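Local coordinates for ethylbenzene dehydrogenase alpha-subunit (Aromatoleum aromaticum, PDB 2IVF), which belongs to the molybdopterin oxidoreductase family and carries a molybdenum atom, two pterin guanine dinucleotide groups and an iron/sulfur cluster, at residues A[138-146]-A[634-642]. Numbering follows the deposited sequence.
Sequences YGDERVKYP and ALETRMSSS. With MD1 (phosphoric acid 4-(2-amino-4-oxo-3,4,5,6,-tetrahydro-pteridin-6-yl)-2-hydroxy-3,4-dimercapto-but-3-en-yl ester guanylate ester), chain N.
Val-143 lays CG2 over the turn that follows strand 631-636, 3.3 Å from Glu-636 O, while CG1 meets Met-639 CE at 3.8 Å, the two side chains crossing at about a right angle. The backbones join in a single beta bridge, Arg-142 opposite Arg-638, that ties the loop before strand 147-149 to the dinucleotide-binding loop at the C-terminal end of a strand in the mixed sheet of this molybdopterin oxidoreductase. Backbone hydrogen bonds run from Met-639 N to Glu-141 O and from Val-143 N to Thr-637 O, both 3.1 Å. A water that accepts from Arg-142 NE lies 2.6 Å from both Val-143 O and Thr-637 O; NH1 of the same guanidinium forms a salt bridge with Glu-657. Phe-103 and Tyr-104 of the neighbouring beta-subunit pack on Met-639 and Val-143, respectively.

The other side of segment 634-642 grips MD1. Glu-636 holds the ribose diol with both carboxylate oxygens, OE1 to O2' and OE2 to O3', and OE1 also accepts from Arg-638 N, which helps fix the carboxylate. Arg-638 extends away from its main-chain nitrogen at chi1 (180°), running past Glu-141, CB of the latter 4.0 Å from CG of the arginine, then bends at chi3 to bring its guanidinium edge to the same diol. There NE donates to O2' of MD1, and NH2, also salt-bridged to Asp-922, donates to O3'. At the guanine, MD1 N2 gives a nearly straight hydrogen bond to Leu-635 O, 2.8 Å long.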
ATOM      1  N   TYR A 138      -9.127   4.926 -15.274  1.00 27.92           N
ATOM      2  CA  TYR A 138      -8.835   5.635 -16.517  1.00 28.38           C
ATOM      3  C   TYR A 138      -7.383   5.484 -16.914  1.00 27.95           C
ATOM      4  O   TYR A 138      -6.917   6.191 -17.786  1.00 27.97           O
ATOM      5  CB  TYR A 138      -9.312   7.093 -16.404  1.00 30.19           C
ATOM      6  CG  TYR A 138     -10.753   7.019 -15.909  1.00 33.77           C
ATOM      7  CD1 TYR A 138     -11.781   6.675 -16.789  1.00 36.52           C
ATOM      8  CD2 TYR A 138     -11.066   7.184 -14.528  1.00 35.52           C
ATOM      9  CE1 TYR A 138     -13.090   6.549 -16.335  1.00 35.72           C
ATOM     10  CE2 TYR A 138     -12.344   7.052 -14.047  1.00 33.46           C
ATOM     11  CZ  TYR A 138     -13.365   6.724 -14.963  1.00 35.19           C
ATOM     12  OH  TYR A 138     -14.642   6.554 -14.549  1.00 32.12           O
ATOM     13  N   GLY A 139      -6.711   4.467 -16.372  1.00 27.30           N
ATOM     14  CA  GLY A 139      -5.298   4.300 -16.625  1.00 27.13           C
ATOM     15  C   GLY A 139      -4.970   3.451 -17.831  1.00 26.80           C
ATOM     16  O   GLY A 139      -5.759   2.591 -18.252  1.00 26.24           O
ATOM     17  N   ASP A 140      -3.776   3.675 -18.372  1.00 25.54           N
ATOM     18  CA  ASP A 140      -3.361   2.983 -19.575  1.00 26.37           C
ATOM     19  C   ASP A 140      -3.005   1.534 -19.335  1.00 25.67           C
ATOM     20  O   ASP A 140      -2.603   0.833 -20.260  1.00 25.95           O
ATOM     21  CB  ASP A 140      -2.166   3.685 -20.185  1.00 27.62           C
ATOM     22  CG  ASP A 140      -2.546   4.992 -20.850  1.00 29.55           C
ATOM     23  OD1 ASP A 140      -3.681   5.112 -21.324  1.00 33.16           O
ATOM     24  OD2 ASP A 140      -1.695   5.884 -20.905  1.00 33.60           O
ATOM     25  N   GLU A 141      -3.111   1.081 -18.088  1.00 25.46           N
ATOM     26  CA  GLU A 141      -2.917  -0.345 -17.815  1.00 24.58           C
ATOM     27  C   GLU A 141      -4.126  -1.157 -18.196  1.00 24.31           C
ATOM     28  O   GLU A 141      -4.069  -2.370 -18.183  1.00 24.53           O
ATOM     29  CB  GLU A 141      -2.616  -0.573 -16.356  1.00 24.96           C
ATOM     30  CG  GLU A 141      -3.755  -0.141 -15.390  1.00 23.99           C
ATOM     31  CD  GLU A 141      -3.499   1.208 -14.754  1.00 26.14           C
ATOM     32  OE1 GLU A 141      -3.311   2.208 -15.521  1.00 23.90           O
ATOM     33  OE2 GLU A 141      -3.511   1.270 -13.481  1.00 27.93           O
ATOM     34  N   ARG A 142      -5.246  -0.507 -18.518  1.00 24.34           N
ATOM     35  CA  ARG A 142      -6.477  -1.265 -18.718  1.00 24.07           C
ATOM     36  C   ARG A 142      -6.593  -1.916 -20.068  1.00 24.01           C
ATOM     37  O   ARG A 142      -6.269  -1.315 -21.080  1.00 24.09           O
ATOM     38  CB  ARG A 142      -7.686  -0.376 -18.535  1.00 24.19           C
ATOM     39  CG  ARG A 142      -7.850   0.118 -17.170  1.00 23.22           C
ATOM     40  CD  ARG A 142      -9.255   0.686 -17.013  1.00 24.93           C
ATOM     41  NE  ARG A 142     -10.232  -0.383 -16.937  1.00 22.87           N
ATOM     42  CZ  ARG A 142     -11.479  -0.236 -16.512  1.00 23.66           C
ATOM     43  NH1 ARG A 142     -11.907   0.939 -16.114  1.00 26.63           N
ATOM     44  NH2 ARG A 142     -12.299  -1.296 -16.470  1.00 25.05           N
ATOM     45  N   VAL A 143      -7.090  -3.145 -20.058  1.00 24.44           N
ATOM     46  CA  VAL A 143      -7.550  -3.812 -21.241  1.00 24.96           C
ATOM     47  C   VAL A 143      -9.078  -3.638 -21.326  1.00 24.91           C
ATOM     48  O   VAL A 143      -9.811  -3.888 -20.363  1.00 23.27           O
ATOM     49  CB  VAL A 143      -7.050  -5.231 -21.264  1.00 25.83           C
ATOM     50  CG1 VAL A 143      -5.536  -5.187 -21.262  1.00 26.59           C
ATOM     51  CG2 VAL A 143      -7.495  -6.010 -20.055  1.00 29.26           C
ATOM     52  N   LYS A 144      -9.511  -3.104 -22.459  1.00 24.49           N
ATOM     53  CA  LYS A 144     -10.886  -2.683 -22.668  1.00 25.76           C
ATOM     54  C   LYS A 144     -11.569  -3.442 -23.795  1.00 24.93           C
ATOM     55  O   LYS A 144     -12.799  -3.348 -23.949  1.00 25.30           O
ATOM     56  CB  LYS A 144     -10.924  -1.156 -22.936  1.00 26.08           C
ATOM     57  CG  LYS A 144     -10.676  -0.307 -21.682  1.00 28.89           C
ATOM     58  CD  LYS A 144     -10.720   1.249 -21.918  1.00 28.92           C
ATOM     59  CE  LYS A 144     -10.075   1.716 -23.201  1.00 31.59           C
ATOM     60  NZ  LYS A 144     -10.114   3.220 -23.355  1.00 31.67           N
ATOM     61  N   TYR A 145     -10.798  -4.204 -24.567  1.00 25.17           N
ATOM     62  CA  TYR A 145     -11.333  -4.973 -25.664  1.00 25.18           C
ATOM     63  C   TYR A 145     -10.696  -6.324 -25.685  1.00 23.30           C
ATOM     64  O   TYR A 145      -9.529  -6.465 -25.275  1.00 21.25           O
ATOM     65  CB  TYR A 145     -11.096  -4.295 -27.024  1.00 26.96           C
ATOM     66  CG  TYR A 145     -11.736  -2.954 -27.093  1.00 27.72           C
ATOM     67  CD1 TYR A 145     -13.063  -2.824 -27.432  1.00 29.50           C
ATOM     68  CD2 TYR A 145     -11.035  -1.812 -26.763  1.00 29.22           C
ATOM     69  CE1 TYR A 145     -13.683  -1.602 -27.435  1.00 31.02           C
ATOM     70  CE2 TYR A 145     -11.656  -0.566 -26.762  1.00 29.62           C
ATOM     71  CZ  TYR A 145     -12.970  -0.478 -27.109  1.00 31.22           C
ATOM     72  OH  TYR A 145     -13.605   0.730 -27.153  1.00 32.07           O
ATOM     73  N   PRO A 146     -11.435  -7.311 -26.160  1.00 21.74           N
ATOM     74  CA  PRO A 146     -10.803  -8.621 -26.244  1.00 21.10           C
ATOM     75  C   PRO A 146      -9.636  -8.565 -27.179  1.00 21.36           C
ATOM     76  O   PRO A 146      -9.744  -7.974 -28.256  1.00 20.84           O
ATOM     77  CB  PRO A 146     -11.890  -9.515 -26.804  1.00 20.25           C
ATOM     78  CG  PRO A 146     -13.166  -8.825 -26.507  1.00 21.74           C
ATOM     79  CD  PRO A 146     -12.849  -7.357 -26.589  1.00 22.80           C
ATOM     80  N   ALA A 634      -7.028 -15.112 -20.328  1.00 21.95           N
ATOM     81  CA  ALA A 634      -7.058 -14.303 -19.148  1.00 22.19           C
ATOM     82  C   ALA A 634      -8.342 -13.508 -19.116  1.00 21.92           C
ATOM     83  O   ALA A 634      -8.779 -12.973 -20.153  1.00 20.98           O
ATOM     84  CB  ALA A 634      -5.897 -13.372 -19.122  1.00 21.06           C
ATOM     85  N   LEU A 635      -8.916 -13.430 -17.917  1.00 20.90           N
ATOM     86  CA  LEU A 635     -10.005 -12.531 -17.619  1.00 22.24           C
ATOM     87  C   LEU A 635      -9.411 -11.444 -16.768  1.00 21.19           C
ATOM     88  O   LEU A 635      -9.210 -11.633 -15.562  1.00 21.65           O
ATOM     89  CB  LEU A 635     -11.120 -13.224 -16.873  1.00 21.62           C
ATOM     90  CG  LEU A 635     -12.098 -13.997 -17.731  1.00 22.21           C
ATOM     91  CD1 LEU A 635     -11.437 -15.250 -18.185  1.00 22.51           C
ATOM     92  CD2 LEU A 635     -13.397 -14.297 -16.932  1.00 23.89           C
ATOM     93  N   GLU A 636      -9.106 -10.324 -17.417  1.00 21.74           N
ATOM     94  CA  GLU A 636      -8.347  -9.263 -16.794  1.00 22.48           C
ATOM     95  C   GLU A 636      -8.930  -7.889 -16.976  1.00 22.65           C
ATOM     96  O   GLU A 636      -9.602  -7.569 -17.970  1.00 23.08           O
ATOM     97  CB  GLU A 636      -6.909  -9.281 -17.355  1.00 23.00           C
ATOM     98  CG  GLU A 636      -5.876  -9.970 -16.487  1.00 22.31           C
ATOM     99  CD  GLU A 636      -5.555  -9.309 -15.181  1.00 26.12           C
ATOM    100  OE1 GLU A 636      -6.106  -8.220 -14.826  1.00 23.72           O
ATOM    101  OE2 GLU A 636      -4.704  -9.907 -14.483  1.00 26.66           O
ATOM    102  N   THR A 637      -8.639  -7.047 -16.007  1.00 24.42           N
ATOM    103  CA  THR A 637      -8.858  -5.627 -16.115  1.00 24.43           C
ATOM    104  C   THR A 637      -7.594  -4.933 -16.570  1.00 25.13           C
ATOM    105  O   THR A 637      -7.635  -3.804 -17.063  1.00 25.32           O
ATOM    106  CB  THR A 637      -9.220  -5.038 -14.752  1.00 26.14           C
ATOM    107  OG1 THR A 637      -8.227  -5.438 -13.810  1.00 26.38           O
ATOM    108  CG2 THR A 637     -10.588  -5.553 -14.308  1.00 24.65           C
ATOM    109  N   ARG A 638      -6.473  -5.623 -16.416  1.00 24.05           N
ATOM    110  CA  ARG A 638      -5.185  -5.005 -16.473  1.00 25.08           C
ATOM    111  C   ARG A 638      -4.216  -5.922 -17.258  1.00 24.04           C
ATOM    112  O   ARG A 638      -4.355  -7.156 -17.259  1.00 23.36           O
ATOM    113  CB  ARG A 638      -4.754  -4.795 -15.016  1.00 24.89           C
ATOM    114  CG  ARG A 638      -3.435  -4.163 -14.734  1.00 25.65           C
ATOM    115  CD  ARG A 638      -3.088  -4.306 -13.230  1.00 24.50           C
ATOM    116  NE  ARG A 638      -2.601  -5.655 -13.002  1.00 24.76           N
ATOM    117  CZ  ARG A 638      -1.327  -6.027 -13.109  1.00 25.28           C
ATOM    118  NH1 ARG A 638      -0.365  -5.156 -13.417  1.00 25.70           N
ATOM    119  NH2 ARG A 638      -1.027  -7.282 -12.946  1.00 22.51           N
ATOM    120  N   MET A 639      -3.265  -5.313 -17.962  1.00 24.56           N
ATOM    121  CA  MET A 639      -2.279  -6.093 -18.703  1.00 24.35           C
ATOM    122  C   MET A 639      -1.178  -6.546 -17.748  1.00 24.53           C
ATOM    123  O   MET A 639      -0.133  -5.895 -17.584  1.00 23.30           O
ATOM    124  CB  MET A 639      -1.725  -5.362 -19.913  1.00 24.20           C
ATOM    125  CG  MET A 639      -0.810  -6.240 -20.713  1.00 26.93           C
ATOM    126  SD  MET A 639      -1.655  -7.647 -21.469  1.00 30.93           S
ATOM    127  CE  MET A 639      -2.506  -6.904 -22.843  1.00 29.70           C
ATOM    128  N   SER A 640      -1.468  -7.651 -17.062  1.00 24.67           N
ATOM    129  CA  SER A 640      -0.513  -8.258 -16.136  1.00 24.01           C
ATOM    130  C   SER A 640       0.616  -8.880 -16.907  1.00 23.92           C
ATOM    131  O   SER A 640       0.499  -9.125 -18.089  1.00 24.14           O
ATOM    132  CB  SER A 640      -1.199  -9.339 -15.281  1.00 24.47           C
ATOM    133  OG  SER A 640      -1.527 -10.467 -16.044  1.00 25.66           O
ATOM    134  N   SER A 641       1.716  -9.143 -16.212  1.00 23.21           N
ATOM    135  CA  SER A 641       2.832  -9.801 -16.823  1.00 23.13           C
ATOM    136  C   SER A 641       2.426 -11.157 -17.350  1.00 22.43           C
ATOM    137  O   SER A 641       2.898 -11.572 -18.426  1.00 23.04           O
ATOM    138  CB  SER A 641       3.995  -9.920 -15.829  1.00 22.44           C
ATOM    139  OG  SER A 641       3.636 -10.711 -14.742  1.00 22.26           O
ATOM    140  N   SER A 642       1.534 -11.855 -16.634  1.00 22.08           N
ATOM    141  CA  SER A 642       1.095 -13.189 -17.108  1.00 22.97           C
ATOM    142  C   SER A 642       0.159 -13.133 -18.315  1.00 21.74           C
ATOM    143  O   SER A 642       0.228 -14.005 -19.196  1.00 23.45           O
ATOM    144  CB  SER A 642       0.477 -14.037 -15.976  1.00 22.58           C
ATOM    145  OG  SER A 642       1.358 -14.077 -14.862  1.00 22.96           O
TER
HETATM  146  PB  MD1 N1987      -2.043 -12.777  -7.408  1.00 16.59           P
HETATM  147  O3B MD1 N1987      -1.905 -11.210  -7.574  1.00 15.03           O
HETATM  148  O1B MD1 N1987      -3.430 -13.045  -6.946  1.00 15.52           O
HETATM  149  O2B MD1 N1987      -1.412 -13.529  -8.516  1.00 15.68           O
HETATM  150  O3A MD1 N1987      -1.090 -13.034  -6.167  1.00 16.15           O
HETATM  151  C10 MD1 N1987      -1.554 -12.995  -4.800  1.00 17.02           C
HETATM  152  C11 MD1 N1987      -0.282 -13.114  -3.977  1.00 17.07           C
HETATM  153  O11 MD1 N1987       0.297 -11.766  -4.035  1.00 18.30           O
HETATM  154  C12 MD1 N1987      -0.614 -13.429  -2.543  1.00 17.74           C
HETATM  155  S12 MD1 N1987      -2.189 -13.214  -1.912  1.00 18.07           S
HETATM  156  C13 MD1 N1987       0.356 -13.836  -1.662  1.00 16.61           C
HETATM  157  S13 MD1 N1987       0.027 -14.144  -0.035  1.00 15.35           S
HETATM  158  C14 MD1 N1987       1.761 -14.066  -2.071  1.00 17.48           C
HETATM  159  N15 MD1 N1987       2.785 -13.292  -1.456  1.00 15.70           N
HETATM  160  C16 MD1 N1987       4.086 -13.364  -1.880  1.00 15.37           C
HETATM  161  C15 MD1 N1987       5.033 -12.673  -1.148  1.00 17.69           C
HETATM  162  O14 MD1 N1987       4.718 -12.009  -0.123  1.00 14.42           O
HETATM  163  N17 MD1 N1987       6.289 -12.712  -1.660  1.00 16.59           N
HETATM  164  C17 MD1 N1987       6.602 -13.462  -2.795  1.00 16.80           C
HETATM  165  N16 MD1 N1987       7.868 -13.448  -3.187  1.00 15.57           N
HETATM  166  N18 MD1 N1987       5.662 -14.161  -3.452  1.00 14.92           N
HETATM  167  C20 MD1 N1987       4.426 -14.122  -3.003  1.00 16.65           C
HETATM  168  N8  MD1 N1987       3.481 -14.868  -3.633  1.00 14.77           N
HETATM  169  C7  MD1 N1987       2.080 -14.868  -3.308  1.00 16.37           C
HETATM  170  PA  MD1 N1987      -1.721 -10.250  -8.853  1.00 15.83           P
HETATM  171  O1A MD1 N1987      -2.238  -8.919  -8.410  1.00 15.08           O
HETATM  172  O2A MD1 N1987      -0.303 -10.320  -9.272  1.00 17.48           O
HETATM  173  O5' MD1 N1987      -2.629 -10.845  -9.999  1.00 17.74           O
HETATM  174  C5' MD1 N1987      -4.035 -10.702  -9.828  1.00 16.74           C
HETATM  175  C4' MD1 N1987      -4.627 -10.139 -11.054  1.00 14.91           C
HETATM  176  O4' MD1 N1987      -5.980  -9.895 -10.690  1.00 17.51           O
HETATM  177  C1' MD1 N1987      -6.371  -8.787 -11.502  1.00 16.62           C
HETATM  178  N9  MD1 N1987      -7.575  -8.086 -11.034  1.00 17.49           N
HETATM  179  C4  MD1 N1987      -8.757  -8.211 -11.618  1.00 17.93           C
HETATM  180  N3  MD1 N1987      -9.121  -8.969 -12.680  1.00 16.65           N
HETATM  181  C2  MD1 N1987     -10.384  -8.962 -13.106  1.00 16.66           C
HETATM  182  N2  MD1 N1987     -10.762  -9.732 -14.161  1.00 16.03           N
HETATM  183  N1  MD1 N1987     -11.273  -8.102 -12.492  1.00 18.55           N
HETATM  184  C6  MD1 N1987     -10.970  -7.305 -11.414  1.00 15.70           C
HETATM  185  O6  MD1 N1987     -11.858  -6.628 -10.895  1.00 16.51           O
HETATM  186  C5  MD1 N1987      -9.650  -7.363 -10.942  1.00 17.73           C
HETATM  187  N7  MD1 N1987      -8.973  -6.752  -9.976  1.00 15.71           N
HETATM  188  C8  MD1 N1987      -7.718  -7.208 -10.038  1.00 16.68           C
HETATM  189  C2' MD1 N1987      -5.179  -7.835 -11.454  1.00 17.27           C
HETATM  190  O2' MD1 N1987      -5.111  -6.933 -12.585  1.00 18.21           O
HETATM  191  C3' MD1 N1987      -3.975  -8.782 -11.346  1.00 16.04           C
HETATM  192  O3' MD1 N1987      -3.224  -8.854 -12.586  1.00 15.84           O
HETATM  193  O   HOH W   1     -10.013  -3.005 -17.885  1.00 22.59           O